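Local coordinates for ribonucleoside-diphosphate reductase (Pseudomonas aeruginosa, PDB 5IM3), which probably reduces ribonucleoside diphosphates to the deoxyribonucleotides needed for DNA synthesis, as the large subunit of a class I reductase that binds dATP at allosteric sites, at residues W457-E462 and L538-Q543; Y453-H458 and W486-F491. All blocks are in the same frame, centred on the assembly; numbering follows the deposited sequence.

Contact 1. Residues W457-E462 and L538-Q543; sequences WHLDIE and LHKVVQ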
ATOM      1  N   TRP A 457     -14.043  24.107  21.161  1.00 43.60           N
ATOM      2  CA  TRP A 457     -13.743  23.612  22.500  1.00 46.27           C
ATOM      3  C   TRP A 457     -14.820  22.676  23.039  1.00 47.09           C
ATOM      4  O   TRP A 457     -14.654  22.128  24.135  1.00 44.97           O
ATOM      5  CB  TRP A 457     -13.546  24.779  23.476  1.00 46.70           C
ATOM      6  CG  TRP A 457     -14.656  25.792  23.466  1.00 47.67           C
ATOM      7  CD1 TRP A 457     -14.640  27.017  22.861  1.00 46.46           C
ATOM      8  CD2 TRP A 457     -15.941  25.672  24.091  1.00 46.71           C
ATOM      9  NE1 TRP A 457     -15.830  27.664  23.070  1.00 46.51           N
ATOM     10  CE2 TRP A 457     -16.649  26.861  23.819  1.00 46.54           C
ATOM     11  CE3 TRP A 457     -16.562  24.676  24.849  1.00 47.36           C
ATOM     12  CZ2 TRP A 457     -17.944  27.081  24.281  1.00 46.97           C
ATOM     13  CZ3 TRP A 457     -17.853  24.897  25.308  1.00 47.33           C
ATOM     14  CH2 TRP A 457     -18.527  26.090  25.023  1.00 47.77           C
ATOM     15  N   HIS A 458     -15.913  22.483  22.304  1.00 46.17           N
ATOM     16  CA  HIS A 458     -16.995  21.625  22.765  1.00 46.01           C
ATOM     17  C   HIS A 458     -16.501  20.193  22.932  1.00 45.26           C
ATOM     18  O   HIS A 458     -15.807  19.653  22.067  1.00 43.98           O
ATOM     19  CB  HIS A 458     -18.152  21.677  21.768  1.00 45.57           C
ATOM     20  CG  HIS A 458     -19.451  21.163  22.306  1.00 44.98           C
ATOM     21  ND1 HIS A 458     -19.727  19.819  22.431  1.00 45.40           N
ATOM     22  CD2 HIS A 458     -20.560  21.814  22.728  1.00 45.40           C
ATOM     23  CE1 HIS A 458     -20.946  19.664  22.915  1.00 46.51           C
ATOM     24  NE2 HIS A 458     -21.473  20.860  23.103  1.00 46.47           N
ATOM     25  N   LEU A 459     -16.872  19.571  24.051  1.00 40.95           N
ATOM     26  CA  LEU A 459     -16.327  18.261  24.384  1.00 41.99           C
ATOM     27  C   LEU A 459     -16.750  17.168  23.409  1.00 39.80           C
ATOM     28  O   LEU A 459     -16.087  16.128  23.343  1.00 39.39           O
ATOM     29  CB  LEU A 459     -16.729  17.870  25.807  1.00 43.19           C
ATOM     30  CG  LEU A 459     -15.554  17.779  26.777  1.00 45.02           C
ATOM     31  CD1 LEU A 459     -16.064  17.494  28.172  1.00 48.70           C
ATOM     32  CD2 LEU A 459     -14.574  16.706  26.336  1.00 44.53           C
ATOM     33  N   ASP A 460     -17.819  17.376  22.646  1.00 39.37           N
ATOM     34  CA  ASP A 460     -18.235  16.411  21.637  1.00 40.92           C
ATOM     35  C   ASP A 460     -17.596  16.673  20.275  1.00 39.79           C
ATOM     36  O   ASP A 460     -17.964  16.015  19.297  1.00 39.11           O
ATOM     37  CB  ASP A 460     -19.762  16.410  21.500  1.00 43.75           C
ATOM     38  CG  ASP A 460     -20.466  15.911  22.753  1.00 46.17           C
ATOM     39  OD1 ASP A 460     -19.872  15.113  23.508  1.00 45.71           O
ATOM     40  OD2 ASP A 460     -21.625  16.315  22.974  1.00 45.64           O
ATOM     41  N   ILE A 461     -16.625  17.588  20.195  1.00 42.52           N
ATOM     42  CA  ILE A 461     -16.130  18.029  18.892  1.00 44.70           C
ATOM     43  C   ILE A 461     -15.535  16.867  18.107  1.00 47.20           C
ATOM     44  O   ILE A 461     -15.705  16.781  16.886  1.00 43.67           O
ATOM     45  CB  ILE A 461     -15.111  19.176  19.056  1.00 45.75           C
ATOM     46  CG1 ILE A 461     -14.729  19.752  17.688  1.00 45.83           C
ATOM     47  CG2 ILE A 461     -13.857  18.702  19.784  1.00 45.98           C
ATOM     48  CD1 ILE A 461     -15.892  20.389  16.941  1.00 45.66           C
ATOM     49  N   GLU A 462     -14.828  15.956  18.785  1.00 48.19           N
ATOM     50  CA  GLU A 462     -14.152  14.872  18.078  1.00 48.82           C
ATOM     51  C   GLU A 462     -15.154  13.943  17.402  1.00 47.65           C
ATOM     52  O   GLU A 462     -14.972  13.559  16.241  1.00 48.17           O
ATOM     53  CB  GLU A 462     -13.247  14.096  19.041  1.00 55.27           C
ATOM     54  CG  GLU A 462     -12.054  14.903  19.532  1.00 57.93           C
ATOM     55  CD  GLU A 462     -11.283  14.212  20.639  1.00 64.56           C
ATOM     56  OE1 GLU A 462     -11.920  13.731  21.602  1.00 66.64           O
ATOM     57  OE2 GLU A 462     -10.038  14.148  20.546  1.00 68.01           O
ATOM     58  N   LEU A 538     -14.484  17.933  34.383  1.00 53.31           N
ATOM     59  CA  LEU A 538     -14.853  17.432  33.060  1.00 51.50           C
ATOM     60  C   LEU A 538     -14.154  18.270  31.998  1.00 50.55           C
ATOM     61  O   LEU A 538     -14.605  19.365  31.656  1.00 50.32           O
ATOM     62  CB  LEU A 538     -16.365  17.457  32.882  1.00 51.71           C
ATOM     63  CG  LEU A 538     -16.883  16.921  31.545  1.00 51.85           C
ATOM     64  CD1 LEU A 538     -16.480  15.465  31.349  1.00 50.00           C
ATOM     65  CD2 LEU A 538     -18.392  17.076  31.456  1.00 50.28           C
ATOM     66  N   HIS A 539     -13.049  17.753  31.466  1.00 52.76           N
ATOM     67  CA  HIS A 539     -12.309  18.449  30.423  1.00 54.14           C
ATOM     68  C   HIS A 539     -11.364  17.468  29.743  1.00 54.47           C
ATOM     69  O   HIS A 539     -11.102  16.371  30.241  1.00 53.99           O
ATOM     70  CB  HIS A 539     -11.535  19.644  30.986  1.00 55.17           C
ATOM     71  CG  HIS A 539     -10.347  19.260  31.809  1.00 56.47           C
ATOM     72  ND1 HIS A 539     -10.455  18.798  33.103  1.00 56.83           N
ATOM     73  CD2 HIS A 539      -9.023  19.273  31.525  1.00 57.75           C
ATOM     74  CE1 HIS A 539      -9.250  18.541  33.579  1.00 57.25           C
ATOM     75  NE2 HIS A 539      -8.364  18.821  32.641  1.00 57.57           N
ATOM     76  N   LYS A 540     -10.856  17.888  28.587  1.00 59.70           N
ATOM     77  CA  LYS A 540      -9.895  17.116  27.810  1.00 60.05           C
ATOM     78  C   LYS A 540      -8.869  18.067  27.220  1.00 58.94           C
ATOM     79  O   LYS A 540      -9.238  19.057  26.581  1.00 58.02           O
ATOM     80  CB  LYS A 540     -10.574  16.341  26.678  1.00 61.51           C
ATOM     81  CG  LYS A 540     -10.827  14.875  26.970  1.00 63.09           C
ATOM     82  CD  LYS A 540     -11.098  14.089  25.688  1.00 61.68           C
ATOM     83  CE  LYS A 540      -9.862  14.021  24.797  1.00 63.23           C
ATOM     84  NZ  LYS A 540     -10.041  13.092  23.650  1.00 64.48           N
ATOM     85  N   VAL A 541      -7.591  17.765  27.425  1.00 53.53           N
ATOM     86  CA  VAL A 541      -6.504  18.554  26.862  1.00 51.83           C
ATOM     87  C   VAL A 541      -5.948  17.814  25.656  1.00 51.77           C
ATOM     88  O   VAL A 541      -5.569  16.639  25.752  1.00 52.43           O
ATOM     89  CB  VAL A 541      -5.402  18.820  27.899  1.00 52.27           C
ATOM     90  CG1 VAL A 541      -4.311  19.689  27.290  1.00 51.74           C
ATOM     91  CG2 VAL A 541      -5.988  19.479  29.142  1.00 51.28           C
ATOM     92  N   VAL A 542      -5.902  18.504  24.519  1.00 52.20           N
ATOM     93  CA  VAL A 542      -5.334  17.979  23.288  1.00 51.41           C
ATOM     94  C   VAL A 542      -4.335  18.998  22.756  1.00 52.87           C
ATOM     95  O   VAL A 542      -4.259  20.136  23.224  1.00 51.41           O
ATOM     96  CB  VAL A 542      -6.418  17.676  22.231  1.00 50.97           C
ATOM     97  CG1 VAL A 542      -7.417  16.668  22.772  1.00 50.88           C
ATOM     98  CG2 VAL A 542      -7.136  18.960  21.813  1.00 51.17           C
ATOM     99  N   GLN A 543      -3.554  18.572  21.768  1.00 58.96           N
ATOM    100  CA  GLN A 543      -2.708  19.497  21.032  1.00 60.13           C
ATOM    101  C   GLN A 543      -3.525  20.153  19.928  1.00 58.04           C
ATOM    102  O   GLN A 543      -4.210  19.469  19.162  1.00 57.84           O
ATOM    103  CB  GLN A 543      -1.496  18.774  20.447  1.00 63.55           C
ATOM    104  CG  GLN A 543      -0.521  18.266  21.494  1.00 66.00           C
ATOM    105  CD  GLN A 543      -0.067  19.363  22.438  1.00 67.41           C
ATOM    106  OE1 GLN A 543       0.657  20.279  22.045  1.00 69.19           O
ATOM    107  NE2 GLN A 543      -0.506  19.282  23.688  1.00 66.38           N
TER
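Leu-459 and Lys-540 meet beside a second pair, Glu-462 and Lys-540, and the two meetings illustrate how one small surface contact can be apolar at one end and ionic at the other. The tight end belongs to Leu-459, whose two methyl groups meet different residues of 538-543. CD1 presses on the branch point of Leu-538, 3.5 Å from its CG, with CD1 and CD2 of Leu-538 only slightly farther off, while CD2 of Leu-459 lies 4.0 Å from CB of Lys-540. The two leucines cross obliquely. Leu-538 has CG anti to its backbone N (chi1 -179°), which carries its branch to Leu-459 although its CB does not point there. Leu-459 also touches Ala-411 and Leu-503, the latter on strand 500-504.

The loose end is polar. Glu-462 and Lys-540 reach toward each other tip to tip, and NZ of Lys-540 forms a salt bridge with OE1 of Glu-462 at 2.9 Å, on the syn lone pair of that oxygen. A weak second bond runs from the same NZ to OE2 of Glu-462 at 3.3 Å, so the ammonium leans on both oxygens unequally. Lys-540 is exposed and Glu-462 partly so; water would be expected to weaken their attraction.

The chain around Leu-459 is held by its own turn: Ile-461 N bonds to His-458 O, Asp-460 N bonds to ND1 of His-458 at 3.1 Å, and the carboxylate of Asp-460 accepts bonds from the backbone N atoms of Leu-412 and Val-426. This type I turn from His-458 to Ile-461 leads into helix 461-465, and the contact docks it on the two-stranded antiparallel sheet of strands 500-504 and 539-543, a peripheral element within the reductase barrel domain.

Contact 2. Residues Y453-H458 and W486-F491; sequences YLETWH and WIPDLF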
ATOM      1  N   TYR A 453     -23.746  23.514  13.550  1.00 41.21           N
ATOM      2  CA  TYR A 453     -22.502  24.173  13.921  1.00 40.45           C
ATOM      3  C   TYR A 453     -22.116  23.800  15.348  1.00 39.87           C
ATOM      4  O   TYR A 453     -22.976  23.700  16.227  1.00 38.77           O
ATOM      5  CB  TYR A 453     -22.632  25.693  13.814  1.00 35.82           C
ATOM      6  CG  TYR A 453     -22.597  26.236  12.406  1.00 38.27           C
ATOM      7  CD1 TYR A 453     -23.712  26.153  11.580  1.00 39.36           C
ATOM      8  CD2 TYR A 453     -21.466  26.871  11.917  1.00 37.08           C
ATOM      9  CE1 TYR A 453     -23.690  26.664  10.298  1.00 38.34           C
ATOM     10  CE2 TYR A 453     -21.434  27.385  10.633  1.00 42.44           C
ATOM     11  CZ  TYR A 453     -22.551  27.276   9.829  1.00 41.72           C
ATOM     12  OH  TYR A 453     -22.532  27.783   8.554  1.00 44.10           O
ATOM     13  N   LEU A 454     -20.818  23.609  15.577  1.00 40.25           N
ATOM     14  CA  LEU A 454     -20.310  23.319  16.913  1.00 39.65           C
ATOM     15  C   LEU A 454     -18.985  24.040  17.123  1.00 39.64           C
ATOM     16  O   LEU A 454     -18.126  24.041  16.240  1.00 43.21           O
ATOM     17  CB  LEU A 454     -20.124  21.816  17.127  1.00 37.17           C
ATOM     18  CG  LEU A 454     -20.057  21.389  18.591  1.00 41.29           C
ATOM     19  CD1 LEU A 454     -21.431  21.496  19.238  1.00 39.25           C
ATOM     20  CD2 LEU A 454     -19.504  19.979  18.717  1.00 40.95           C
ATOM     21  N   GLU A 455     -18.829  24.648  18.295  1.00 41.64           N
ATOM     22  CA  GLU A 455     -17.621  25.393  18.613  1.00 42.11           C
ATOM     23  C   GLU A 455     -16.494  24.434  19.000  1.00 43.50           C
ATOM     24  O   GLU A 455     -16.734  23.334  19.508  1.00 40.64           O
ATOM     25  CB  GLU A 455     -17.901  26.392  19.738  1.00 44.13           C
ATOM     26  CG  GLU A 455     -16.931  27.561  19.804  1.00 43.11           C
ATOM     27  CD  GLU A 455     -17.494  28.748  20.563  1.00 46.15           C
ATOM     28  OE1 GLU A 455     -18.724  28.972  20.504  1.00 46.86           O
ATOM     29  OE2 GLU A 455     -16.707  29.465  21.215  1.00 47.52           O
ATOM     30  N   THR A 456     -15.251  24.868  18.754  1.00 41.41           N
ATOM     31  CA  THR A 456     -14.116  23.946  18.702  1.00 42.14           C
ATOM     32  C   THR A 456     -13.659  23.445  20.072  1.00 43.33           C
ATOM     33  O   THR A 456     -12.939  22.441  20.134  1.00 44.22           O
ATOM     34  CB  THR A 456     -12.938  24.614  17.984  1.00 41.73           C
ATOM     35  OG1 THR A 456     -13.410  25.268  16.800  1.00 40.49           O
ATOM     36  CG2 THR A 456     -11.900  23.578  17.584  1.00 45.73           C
ATOM     37  N   TRP A 457     -14.043  24.107  21.161  1.00 43.60           N
ATOM     38  CA  TRP A 457     -13.743  23.612  22.500  1.00 46.27           C
ATOM     39  C   TRP A 457     -14.820  22.676  23.039  1.00 47.09           C
ATOM     40  O   TRP A 457     -14.654  22.128  24.135  1.00 44.97           O
ATOM     41  CB  TRP A 457     -13.546  24.779  23.476  1.00 46.70           C
ATOM     42  CG  TRP A 457     -14.656  25.792  23.466  1.00 47.67           C
ATOM     43  CD1 TRP A 457     -14.640  27.017  22.861  1.00 46.46           C
ATOM     44  CD2 TRP A 457     -15.941  25.672  24.091  1.00 46.71           C
ATOM     45  NE1 TRP A 457     -15.830  27.664  23.070  1.00 46.51           N
ATOM     46  CE2 TRP A 457     -16.649  26.861  23.819  1.00 46.54           C
ATOM     47  CE3 TRP A 457     -16.562  24.676  24.849  1.00 47.36           C
ATOM     48  CZ2 TRP A 457     -17.944  27.081  24.281  1.00 46.97           C
ATOM     49  CZ3 TRP A 457     -17.853  24.897  25.308  1.00 47.33           C
ATOM     50  CH2 TRP A 457     -18.527  26.090  25.023  1.00 47.77           C
ATOM     51  N   HIS A 458     -15.913  22.483  22.304  1.00 46.17           N
ATOM     52  CA  HIS A 458     -16.995  21.625  22.765  1.00 46.01           C
ATOM     53  C   HIS A 458     -16.501  20.193  22.932  1.00 45.26           C
ATOM     54  O   HIS A 458     -15.807  19.653  22.067  1.00 43.98           O
ATOM     55  CB  HIS A 458     -18.152  21.677  21.768  1.00 45.57           C
ATOM     56  CG  HIS A 458     -19.451  21.163  22.306  1.00 44.98           C
ATOM     57  ND1 HIS A 458     -19.727  19.819  22.431  1.00 45.40           N
ATOM     58  CD2 HIS A 458     -20.560  21.814  22.728  1.00 45.40           C
ATOM     59  CE1 HIS A 458     -20.946  19.664  22.915  1.00 46.51           C
ATOM     60  NE2 HIS A 458     -21.473  20.860  23.103  1.00 46.47           N
ATOM     61  N   TRP A 486     -17.329  26.015  14.197  1.00 42.97           N
ATOM     62  CA  TRP A 486     -17.442  27.398  14.663  1.00 44.10           C
ATOM     63  C   TRP A 486     -16.163  27.689  15.454  1.00 44.39           C
ATOM     64  O   TRP A 486     -16.075  27.402  16.647  1.00 45.57           O
ATOM     65  CB  TRP A 486     -18.713  27.566  15.497  1.00 44.17           C
ATOM     66  CG  TRP A 486     -19.118  28.978  15.798  1.00 44.96           C
ATOM     67  CD1 TRP A 486     -19.280  29.535  17.033  1.00 45.28           C
ATOM     68  CD2 TRP A 486     -19.435  30.006  14.850  1.00 42.55           C
ATOM     69  NE1 TRP A 486     -19.675  30.846  16.914  1.00 46.44           N
ATOM     70  CE2 TRP A 486     -19.777  31.160  15.584  1.00 45.51           C
ATOM     71  CE3 TRP A 486     -19.462  30.063  13.455  1.00 44.30           C
ATOM     72  CZ2 TRP A 486     -20.140  32.359  14.968  1.00 44.72           C
ATOM     73  CZ3 TRP A 486     -19.820  31.257  12.843  1.00 43.66           C
ATOM     74  CH2 TRP A 486     -20.151  32.387  13.600  1.00 43.89           C
ATOM     75  N   ILE A 487     -15.166  28.251  14.779  1.00 44.07           N
ATOM     76  CA  ILE A 487     -13.783  28.227  15.252  1.00 44.92           C
ATOM     77  C   ILE A 487     -13.457  29.573  15.894  1.00 46.17           C
ATOM     78  O   ILE A 487     -13.523  30.602  15.206  1.00 44.68           O
ATOM     79  CB  ILE A 487     -12.802  27.921  14.113  1.00 43.81           C
ATOM     80  CG1 ILE A 487     -13.219  26.643  13.379  1.00 42.02           C
ATOM     81  CG2 ILE A 487     -11.384  27.776  14.669  1.00 42.89           C
ATOM     82  CD1 ILE A 487     -12.449  26.403  12.096  1.00 42.33           C
ATOM     83  N   PRO A 488     -13.086  29.614  17.173  1.00 47.24           N
ATOM     84  CA  PRO A 488     -12.595  30.869  17.754  1.00 47.60           C
ATOM     85  C   PRO A 488     -11.180  31.179  17.292  1.00 48.84           C
ATOM     86  O   PRO A 488     -10.388  30.284  16.990  1.00 47.22           O
ATOM     87  CB  PRO A 488     -12.636  30.608  19.266  1.00 48.96           C
ATOM     88  CG  PRO A 488     -13.406  29.328  19.445  1.00 47.93           C
ATOM     89  CD  PRO A 488     -13.220  28.557  18.189  1.00 47.48           C
ATOM     90  N   ASP A 489     -10.866  32.477  17.251  1.00 49.95           N
ATOM     91  CA  ASP A 489      -9.519  32.904  16.882  1.00 52.78           C
ATOM     92  C   ASP A 489      -8.470  32.242  17.764  1.00 52.10           C
ATOM     93  O   ASP A 489      -7.378  31.901  17.293  1.00 51.24           O
ATOM     94  CB  ASP A 489      -9.403  34.428  16.983  1.00 55.67           C
ATOM     95  CG  ASP A 489      -9.942  35.141  15.757  1.00 56.10           C
ATOM     96  OD1 ASP A 489     -10.563  34.479  14.900  1.00 55.19           O
ATOM     97  OD2 ASP A 489      -9.746  36.369  15.653  1.00 56.95           O
ATOM     98  N   LEU A 490      -8.782  32.052  19.048  1.00 51.34           N
ATOM     99  CA  LEU A 490      -7.793  31.529  19.981  1.00 51.41           C
ATOM    100  C   LEU A 490      -7.320  30.144  19.564  1.00 49.75           C
ATOM    101  O   LEU A 490      -6.141  29.812  19.724  1.00 51.85           O
ATOM    102  CB  LEU A 490      -8.373  31.494  21.395  1.00 51.52           C
ATOM    103  CG  LEU A 490      -7.411  31.110  22.517  1.00 52.13           C
ATOM    104  CD1 LEU A 490      -6.288  32.123  22.638  1.00 53.33           C
ATOM    105  CD2 LEU A 490      -8.163  30.994  23.828  1.00 53.22           C
ATOM    106  N   PHE A 491      -8.220  29.321  19.024  1.00 49.60           N
ATOM    107  CA  PHE A 491      -7.812  27.996  18.569  1.00 50.43           C
ATOM    108  C   PHE A 491      -6.773  28.102  17.461  1.00 51.15           C
ATOM    109  O   PHE A 491      -5.736  27.431  17.501  1.00 52.37           O
ATOM    110  CB  PHE A 491      -9.020  27.192  18.093  1.00 47.66           C
ATOM    111  CG  PHE A 491      -8.651  25.884  17.447  1.00 47.08           C
ATOM    112  CD1 PHE A 491      -8.273  24.795  18.218  1.00 47.14           C
ATOM    113  CD2 PHE A 491      -8.668  25.746  16.070  1.00 47.32           C
ATOM    114  CE1 PHE A 491      -7.924  23.593  17.625  1.00 46.32           C
ATOM    115  CE2 PHE A 491      -8.318  24.545  15.472  1.00 47.11           C
ATOM    116  CZ  PHE A 491      -7.948  23.468  16.252  1.00 45.23           C
TER
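CG is anti to the backbone N in both Glu-455 (chi1 -158°) and Trp-486 (chi1 -167°), bridge partners whose side chains leave the sheet on the same face. There OE1 of Glu-455 lies at the edge of the indole, near its plane, 3.6 Å from CD1 of Trp-486. OE2 of the same carboxylate touches CG of Pro-488, takes a weak bond from Trp-457 NE1 and forms a salt bridge with Lys-566, while OE1 bonds to His-513; this buried charge is thus gripped by several donors. Thr-456 turns CG2 onto the Phe-491 ring, a CH-pi contact 3.8 Å from the centroid and almost on the ring normal. Its OG1 instead packs at 3.4 Å against CA of Ile-487.

The backbones pair in parallel: Trp-486 N donates to Leu-454 O at 3.0 Å, whereas Thr-456 N reaches Trp-486 O only weakly at 3.4 Å, as the strand gives way to a turn. Strands 450-455 and 482-487 are adjacent staves of the barrel, joined through helix 461-465 as a beta-alpha-beta unit. Strands 401-405 and 562-565 flank the pair, and helices 517-532 and 566-571 pack on its side chains.

Contacts 1 and 2 overlap in the chain, sharing Trp-457 and His-458, yet they show how chemistry follows depth. Contact 2 is wholly buried and joins neighbouring barrel strands by main-chain bonds and close packing; the carboxylate of Glu-455, which lies across the contact, is held by partners from several elements. Contact 1, at the surface, has no main-chain bond between its segments; a leucine pair and a salt bridge join the turn to one strand of a small antiparallel sheet. The two meet at Ile-461, whose CA lies 3.9 Å from CD2 of Leu-454: the first turn of helix 461-465 packs back on the strand that precedes it.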